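Local coordinates for tryptophanyl-tRNA synthetase (Mycoplasma pneumoniae, PDB 2YY5) that catalyses the ATP-dependent attachment of tryptophan to tRNA(Trp), as a homodimeric class I aminoacyl-tRNA synthetase, at the interface of chains A and B. Sequence-based numbering; all coordinates share one arbitrary frame. Chains: chain A/B, Tryptophanyl-tRNA synthetase.

Four patches of the tryptophanyl-tRNA synthetase homodimer interface show how its two subunits are joined at several separate points. Contacts 3 and 4 lie nearest each other, the centres of their C-alpha atoms about 17 Å apart, whereas contacts 2 and 3 are about 38 Å apart. Contact 1 sits about 25 Å from contact 4 and 30 Å from contact 2. Contacts 2 and 4 share helix 311-340 of chain B, and both use the 3-10 helix 83-85, from opposite chains. Two-fold symmetry repeats each, so these patches and their twins join the subunits at points well separated along the interface.

Contact 1: the interface of chains A and B. Residues chain A 100-102; chain B 127-129.
The backbone N-H of A:Leu102 meets the carbonyl of B:Ile128 in the firm half of this patch, where two loop segments of the homodimer run antiparallel. The hydrogen bond from A:Leu102 N to B:Ile128 O measures 3.0 Å, is fairly straight at the hydrogen (156°), and arrives nearly along the C=O axis. A:Leu102 is the first residue of helix 102-107, so its N-H belongs to the helix start and the partner chain supplies its acceptor. Beside this bond, A:Asn101 and B:Pro129 form an antiparallel beta bridge, their CA atoms 4.1 Å apart. The packing continues at the side chains, where CD1 of A:Leu102 lies 4.1 Å from CB of B:Ile128, and the two side chains cross obliquely.

The amide side is looser. A:Asn101 and B:Asn127 cross at about a right angle with their amide planes 60° apart, and OD1 of A:Asn101 stays 3.7 Å from OD1 of B:Asn127, with no hydrogen bond between the two groups. B:Asn127 is poorly ordered, perhaps because of this weak hold, so the relation of the amides is uncertain. Main-chain pairing thus carries the patch, tying a helix start of one subunit to a loop of the other and helping to hold the dimer together.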
loop_
_atom_site.group_PDB
_atom_site.type_symbol
_atom_site.label_atom_id
_atom_site.label_comp_id
_atom_site.label_asym_id
_atom_site.label_seq_id
_atom_site.Cartn_x
_atom_site.Cartn_y
_atom_site.Cartn_z
ATOM N N SER A 100 4.765 1.854 10.016
ATOM C CA SER A 100 4.999 0.621 10.766
ATOM C C SER A 100 6.387 0.071 10.454
ATOM O O SER A 100 7.121 0.620 9.632
ATOM C CB SER A 100 3.985 -0.446 10.368
ATOM O OG SER A 100 4.348 -1.049 9.127
ATOM N N ASN A 101 6.737 -1.031 11.107
ATOM C CA ASN A 101 8.024 -1.675 10.873
ATOM C C ASN A 101 7.801 -3.176 10.727
ATOM O O ASN A 101 6.744 -3.689 11.108
ATOM C CB ASN A 101 9.004 -1.386 12.016
ATOM C CG ASN A 101 8.486 -1.833 13.374
ATOM O OD1 ASN A 101 8.164 -1.007 14.234
ATOM N ND2 ASN A 101 8.416 -3.140 13.579
ATOM N N LEU A 102 8.792 -3.874 10.176
ATOM C CA LEU A 102 8.685 -5.314 9.963
ATOM C C LEU A 102 8.543 -6.183 11.225
ATOM O O LEU A 102 7.756 -7.133 11.228
ATOM C CB LEU A 102 9.873 -5.806 9.120
ATOM C CG LEU A 102 10.066 -5.158 7.739
ATOM C CD1 LEU A 102 11.266 -5.764 7.055
ATOM C CD2 LEU A 102 8.841 -5.361 6.882
ATOM N N ASN B 127 15.538 -2.295 13.122
ATOM C CA ASN B 127 14.248 -1.621 13.057
ATOM C C ASN B 127 14.074 -1.122 11.631
ATOM O O ASN B 127 14.608 -0.076 11.248
ATOM C CB ASN B 127 14.193 -0.440 14.016
ATOM C CG ASN B 127 12.807 0.150 14.106
ATOM O OD1 ASN B 127 11.853 -0.533 14.497
ATOM N ND2 ASN B 127 12.679 1.415 13.736
ATOM N N ILE B 128 13.312 -1.875 10.849
ATOM C CA ILE B 128 13.115 -1.535 9.457
ATOM C C ILE B 128 11.711 -1.085 9.075
ATOM O O ILE B 128 10.765 -1.870 9.118
ATOM C CB ILE B 128 13.491 -2.731 8.557
ATOM C CG1 ILE B 128 14.808 -3.357 9.025
ATOM C CG2 ILE B 128 13.605 -2.268 7.113
ATOM C CD1 ILE B 128 15.980 -2.391 8.986
ATOM N N PRO B 129 11.554 0.196 8.712
ATOM C CA PRO B 129 10.209 0.632 8.324
ATOM C C PRO B 129 9.740 -0.252 7.158
ATOM O O PRO B 129 10.504 -0.524 6.230
ATOM C CB PRO B 129 10.411 2.105 7.935
ATOM C CG PRO B 129 11.920 2.261 7.768
ATOM C CD PRO B 129 12.489 1.333 8.781
#

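Contact 2: the interface of chains A and B. Residues chain A 344-345, 347-348; chain B 85, 315, 319.
A:Lys348, the C-terminal residue, lies over B:Phe315 on helix 311-340 in this dimer contact of a class I aminoacyl-tRNA synthetase. The apolar part is a CH-pi contact: CD of A:Lys348 sits over the centre of the ring of B:Phe315, 3.3 Å from its centroid. The ring reaches this place with CG anti to the backbone N (chi1 -178°). A:Lys348 is poorly ordered, so the detail of this CH-pi contact is less certain. On the opposite face, toward the rim, stands NE2 of B:Gln319, while the carbonyl O of A:Ser344 lies at the ring's edge, in its plane. OE1 of A:Gln345 is modelled 3.1 Å from OE1 of B:Gln319, a clash of two acceptors that leaves an amide orientation, perhaps that of A:Gln345, doubtful.

Hydrogen bonding joins A:Ser344 to B:Asp85: the backbone N of A:Ser344 donates to OD2 of B:Asp85 at 2.8 Å, on the syn side and 19° out of the carboxylate plane. The hydroxyl OG of A:Ser344 lies 3.1 Å from OD1 of B:Asp85 and probably bonds to it, though less certainly.

Within chain B, B:Gln319 NE2 donates to the backbone B:Phe315 O at 3.2 Å, tilted from the carbonyl plane though in the plane of its own amide; this bond would favour the modelled B:Gln319 orientation.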
loop_
_atom_site.group_PDB
_atom_site.type_symbol
_atom_site.label_atom_id
_atom_site.label_comp_id
_atom_site.label_asym_id
_atom_site.label_seq_id
_atom_site.Cartn_x
_atom_site.Cartn_y
_atom_site.Cartn_z
ATOM N N SER A 344 -0.657 18.476 -3.347
ATOM C CA SER A 344 -0.312 19.743 -4.000
ATOM C C SER A 344 -0.836 20.989 -3.299
ATOM O O SER A 344 -0.301 22.083 -3.468
ATOM C CB SER A 344 -0.846 19.696 -5.429
ATOM O OG SER A 344 0.144 20.079 -6.342
ATOM N N GLN A 345 -1.901 20.793 -2.531
ATOM C CA GLN A 345 -2.607 21.841 -1.795
ATOM C C GLN A 345 -1.821 22.376 -0.642
ATOM O O GLN A 345 -2.173 23.382 -0.017
ATOM C CB GLN A 345 -3.909 21.254 -1.253
ATOM C CG GLN A 345 -4.745 20.608 -2.317
ATOM C CD GLN A 345 -5.301 21.655 -3.238
ATOM O OE1 GLN A 345 -5.461 21.441 -4.438
ATOM N NE2 GLN A 345 -5.606 22.816 -2.667
ATOM N N ILE A 347 1.036 23.544 -0.908
ATOM C CA ILE A 347 2.011 24.372 -1.603
ATOM C C ILE A 347 1.078 25.447 -1.995
ATOM O O ILE A 347 0.048 25.127 -2.593
ATOM C CB ILE A 347 2.501 23.716 -2.901
ATOM C CG1 ILE A 347 3.318 22.480 -2.584
ATOM C CG2 ILE A 347 3.285 24.713 -3.721
ATOM C CD1 ILE A 347 3.579 21.576 -3.728
ATOM N N LYS A 348 1.420 26.715 -1.694
ATOM C CA LYS A 348 0.539 27.884 -1.981
ATOM C C LYS A 348 0.256 28.545 -0.615
ATOM O O LYS A 348 0.366 29.775 -0.470
ATOM C CB LYS A 348 -0.824 27.381 -2.455
ATOM C CG LYS A 348 -1.437 27.814 -3.764
ATOM C CD LYS A 348 -2.848 27.083 -3.925
ATOM C CE LYS A 348 -3.320 26.266 -2.678
ATOM N NZ LYS A 348 -2.327 25.200 -2.292
ATOM O OXT LYS A 348 -0.176 27.751 0.275
ATOM N N ASP B 85 -0.727 13.187 -5.320
ATOM C CA ASP B 85 -1.962 13.837 -5.773
ATOM C C ASP B 85 -2.908 12.836 -6.419
ATOM O O ASP B 85 -4.082 13.136 -6.639
ATOM C CB ASP B 85 -1.667 14.957 -6.775
ATOM C CG ASP B 85 -1.412 16.299 -6.106
ATOM O OD1 ASP B 85 -0.823 17.182 -6.763
ATOM O OD2 ASP B 85 -1.807 16.482 -4.936
ATOM N N PHE B 315 2.297 25.348 -8.308
ATOM C CA PHE B 315 0.963 24.877 -8.011
ATOM C C PHE B 315 0.135 24.610 -9.266
ATOM O O PHE B 315 -0.456 23.540 -9.401
ATOM C CB PHE B 315 0.235 25.881 -7.114
ATOM C CG PHE B 315 -1.137 25.438 -6.726
ATOM C CD1 PHE B 315 -1.312 24.364 -5.855
ATOM C CD2 PHE B 315 -2.262 26.047 -7.276
ATOM C CE1 PHE B 315 -2.589 23.897 -5.541
ATOM C CE2 PHE B 315 -3.548 25.586 -6.967
ATOM C CZ PHE B 315 -3.707 24.512 -6.101
ATOM N N GLN B 319 -1.089 21.131 -10.619
ATOM C CA GLN B 319 -2.531 21.015 -10.736
ATOM C C GLN B 319 -2.930 20.464 -12.112
ATOM O O GLN B 319 -3.801 19.597 -12.208
ATOM C CB GLN B 319 -3.183 22.370 -10.459
ATOM C CG GLN B 319 -4.302 22.286 -9.445
ATOM C CD GLN B 319 -3.857 21.647 -8.143
ATOM O OE1 GLN B 319 -4.660 21.052 -7.422
ATOM N NE2 GLN B 319 -2.575 21.773 -7.834
#

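Contact 3: the interface of chains A and B. Residues chain A 51-53; chain B 174-175.
B:Lys174 reaches across the dimer from near the end of helix 158-175 and is the centre of this patch, with 59 Å² of its surface hidden by chain A. Its chain is extended from the backbone outward, CG anti to the backbone N (chi1 175°), and bends only at the last torsion, chi4 52°, which turns the ammonium group toward the loop 51-53. There NZ of B:Lys174 donates to the backbone carbonyl O of A:Phe52 at 2.8 Å, approaching at a C=O...N angle of 164°.

A:Asp51, with 22 Å² hidden, comes from the opposite direction and adds a charged partner for the same ammonium group. Carboxylate oxygen OD1 of A:Asp51 forms a salt bridge with NZ of B:Lys174 at 3.4 Å. The nearby acid would be expected to favour the charged form of the lysine.

A:Phe52, with 21 Å² hidden, also offers its ring. Its outermost atom, CZ of A:Phe52, touches CE2 of B:Phe175 at 3.7 Å, and the two side chains cross at about a right angle. CG of B:Lys174 covers one face of the B:Phe175 ring, while A:Phe52 meets its rim. The patch fastens a helix end of one subunit to a loop of the other, adding a polar tie to the homodimer.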
loop_
_atom_site.group_PDB
_atom_site.type_symbol
_atom_site.label_atom_id
_atom_site.label_comp_id
_atom_site.label_asym_id
_atom_site.label_seq_id
_atom_site.Cartn_x
_atom_site.Cartn_y
_atom_site.Cartn_z
ATOM N N ASP A 51 -3.762 -15.825 -3.117
ATOM C CA ASP A 51 -4.195 -16.159 -4.465
ATOM C C ASP A 51 -5.707 -16.295 -4.492
ATOM O O ASP A 51 -6.320 -16.720 -3.516
ATOM C CB ASP A 51 -3.542 -17.452 -4.939
ATOM C CG ASP A 51 -3.711 -17.668 -6.427
ATOM O OD1 ASP A 51 -3.364 -16.750 -7.195
ATOM O OD2 ASP A 51 -4.187 -18.749 -6.831
ATOM N N PHE A 52 -6.308 -15.936 -5.618
ATOM C CA PHE A 52 -7.761 -15.975 -5.727
ATOM C C PHE A 52 -8.193 -15.986 -7.186
ATOM O O PHE A 52 -7.374 -15.845 -8.103
ATOM C CB PHE A 52 -8.350 -14.731 -5.048
ATOM C CG PHE A 52 -8.003 -13.441 -5.755
ATOM C CD1 PHE A 52 -8.908 -12.849 -6.637
ATOM C CD2 PHE A 52 -6.741 -12.860 -5.599
ATOM C CE1 PHE A 52 -8.565 -11.703 -7.358
ATOM C CE2 PHE A 52 -6.384 -11.713 -6.311
ATOM C CZ PHE A 52 -7.297 -11.133 -7.195
ATOM N N GLN A 53 -9.493 -16.139 -7.390
ATOM C CA GLN A 53 -10.057 -16.138 -8.728
ATOM C C GLN A 53 -10.928 -14.896 -8.838
ATOM O O GLN A 53 -11.838 -14.705 -8.035
ATOM C CB GLN A 53 -10.906 -17.388 -8.950
ATOM C CG GLN A 53 -10.125 -18.685 -8.940
ATOM C CD GLN A 53 -9.036 -18.711 -9.990
ATOM O OE1 GLN A 53 -9.279 -18.401 -11.158
ATOM N NE2 GLN A 53 -7.827 -19.089 -9.583
ATOM N N LYS B 174 -1.645 -14.657 -15.088
ATOM C CA LYS B 174 -2.792 -14.993 -14.258
ATOM C C LYS B 174 -4.117 -14.328 -14.589
ATOM O O LYS B 174 -5.156 -14.995 -14.603
ATOM C CB LYS B 174 -2.488 -14.723 -12.787
ATOM C CG LYS B 174 -3.707 -14.940 -11.897
ATOM C CD LYS B 174 -3.398 -14.781 -10.436
ATOM C CE LYS B 174 -4.654 -14.980 -9.613
ATOM N NZ LYS B 174 -5.341 -16.250 -9.963
ATOM N N PHE B 175 -4.103 -13.024 -14.839
ATOM C CA PHE B 175 -5.351 -12.320 -15.126
ATOM C C PHE B 175 -5.641 -12.111 -16.610
ATOM O O PHE B 175 -6.677 -11.552 -16.968
ATOM C CB PHE B 175 -5.379 -10.973 -14.388
ATOM C CG PHE B 175 -5.145 -11.090 -12.906
ATOM C CD1 PHE B 175 -3.857 -11.005 -12.380
ATOM C CD2 PHE B 175 -6.213 -11.302 -12.032
ATOM C CE1 PHE B 175 -3.632 -11.130 -10.998
ATOM C CE2 PHE B 175 -6.000 -11.428 -10.651
ATOM C CZ PHE B 175 -4.706 -11.341 -10.134
#

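Contact 4: the interface of chains A and B. Residues chain A 45, 84, 86-87; chain B 87, 91, 333, 337.
Helices 87-99 of chain A and 87-98 of chain B meet at their first residues, while helix 311-340 of chain B reaches the 3-10 helix 83-85 of chain A and helix 44-47 of chain A lies beside B:Met91. At the helix starts the two equivalent leucines pack together: CB of A:Leu87 is 3.5 Å from CB of B:Leu87, and the two side chains lean across one another at a slant. CD1 of A:Leu87 reaches further into chain B, lying 4.1 Å from CG of B:Met91, with about a right angle between the side chains. CD1 of A:Leu87 is also 4.2 Å from CD2 of B:Leu333, so this leucine, with 53 Å² hidden, wedges among side chains from two helices.

B:Met91 takes a different route with its tip. CG is anti to the backbone N (chi1 -176°), and bends at chi2 and chi3 carry its terminal methyl to A:Leu45, which it meets tip to tip, CE of B:Met91 standing 3.9 Å from CD2 of A:Leu45.

A hydrogen bond borders this apolar cluster. The phenol OH of B:Tyr337 donates to the backbone carbonyl O of A:Ser84 at 2.5 Å, in the carbonyl plane and on a lone pair. That oxygen lies at the edge of the tyrosine ring, in the ring plane. Helix packing and this hydrogen bond join the chains near the dimer axis, where equivalent leucines meet, and may help to set how the subunits sit together.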
loop_
_atom_site.group_PDB
_atom_site.type_symbol
_atom_site.label_atom_id
_atom_site.label_comp_id
_atom_site.label_asym_id
_atom_site.label_seq_id
_atom_site.Cartn_x
_atom_site.Cartn_y
_atom_site.Cartn_z
ATOM N N LEU A 45 -10.126 -5.969 -0.486
ATOM C CA LEU A 45 -8.712 -5.640 -0.629
ATOM C C LEU A 45 -7.928 -6.653 0.192
ATOM O O LEU A 45 -6.797 -7.006 -0.160
ATOM C CB LEU A 45 -8.420 -4.224 -0.133
ATOM C CG LEU A 45 -8.984 -3.102 -1.008
ATOM C CD1 LEU A 45 -8.645 -1.750 -0.378
ATOM C CD2 LEU A 45 -8.411 -3.208 -2.433
ATOM N N SER A 84 -12.959 -1.793 -2.145
ATOM C CA SER A 84 -12.213 -1.589 -3.383
ATOM C C SER A 84 -12.752 -0.378 -4.155
ATOM O O SER A 84 -12.066 0.179 -5.007
ATOM C CB SER A 84 -12.271 -2.842 -4.264
ATOM O OG SER A 84 -13.553 -3.022 -4.840
ATOM N N LEU A 86 -13.261 2.470 -2.963
ATOM C CA LEU A 86 -12.645 3.696 -2.468
ATOM C C LEU A 86 -11.126 3.619 -2.519
ATOM O O LEU A 86 -10.509 2.791 -1.853
ATOM C CB LEU A 86 -13.048 3.996 -1.027
ATOM C CG LEU A 86 -14.502 4.149 -0.599
ATOM C CD1 LEU A 86 -14.499 4.915 0.705
ATOM C CD2 LEU A 86 -15.308 4.894 -1.629
ATOM N N LEU A 87 -10.531 4.490 -3.321
ATOM C CA LEU A 87 -9.089 4.552 -3.445
ATOM C C LEU A 87 -8.495 5.047 -2.130
ATOM O O LEU A 87 -7.329 4.781 -1.825
ATOM C CB LEU A 87 -8.709 5.486 -4.604
ATOM C CG LEU A 87 -8.464 4.843 -5.975
ATOM C CD1 LEU A 87 -9.352 3.648 -6.182
ATOM C CD2 LEU A 87 -8.678 5.883 -7.046
ATOM N N LEU B 87 -4.535 9.177 -5.903
ATOM C CA LEU B 87 -4.803 7.980 -5.122
ATOM C C LEU B 87 -4.593 6.724 -5.979
ATOM O O LEU B 87 -4.400 5.625 -5.442
ATOM C CB LEU B 87 -6.242 8.010 -4.593
ATOM C CG LEU B 87 -6.502 8.721 -3.259
ATOM C CD1 LEU B 87 -5.404 9.714 -2.949
ATOM C CD2 LEU B 87 -7.848 9.392 -3.321
ATOM N N MET B 91 -3.284 2.738 -4.949
ATOM C CA MET B 91 -4.098 1.586 -5.303
ATOM C C MET B 91 -3.382 0.625 -6.226
ATOM O O MET B 91 -3.390 -0.579 -5.994
ATOM C CB MET B 91 -5.416 2.031 -5.932
ATOM C CG MET B 91 -6.366 0.883 -6.255
ATOM S SD MET B 91 -6.523 -0.332 -4.921
ATOM C CE MET B 91 -7.881 0.319 -4.001
ATOM N N LEU B 333 -6.084 1.803 -14.342
ATOM C CA LEU B 333 -6.549 1.177 -13.105
ATOM C C LEU B 333 -7.904 0.504 -13.305
ATOM O O LEU B 333 -8.151 -0.580 -12.782
ATOM C CB LEU B 333 -6.643 2.211 -11.979
ATOM C CG LEU B 333 -7.153 1.682 -10.632
ATOM C CD1 LEU B 333 -6.320 0.481 -10.200
ATOM C CD2 LEU B 333 -7.085 2.781 -9.579
ATOM N N TYR B 337 -8.956 -3.292 -12.655
ATOM C CA TYR B 337 -10.074 -3.620 -11.788
ATOM C C TYR B 337 -10.895 -4.697 -12.464
ATOM O O TYR B 337 -11.304 -5.660 -11.822
ATOM C CB TYR B 337 -10.934 -2.382 -11.508
ATOM C CG TYR B 337 -10.680 -1.777 -10.142
ATOM C CD1 TYR B 337 -9.376 -1.547 -9.692
ATOM C CD2 TYR B 337 -11.734 -1.437 -9.297
ATOM C CE1 TYR B 337 -9.131 -0.999 -8.436
ATOM C CE2 TYR B 337 -11.494 -0.885 -8.038
ATOM C CZ TYR B 337 -10.190 -0.670 -7.617
ATOM O OH TYR B 337 -9.942 -0.123 -6.382
#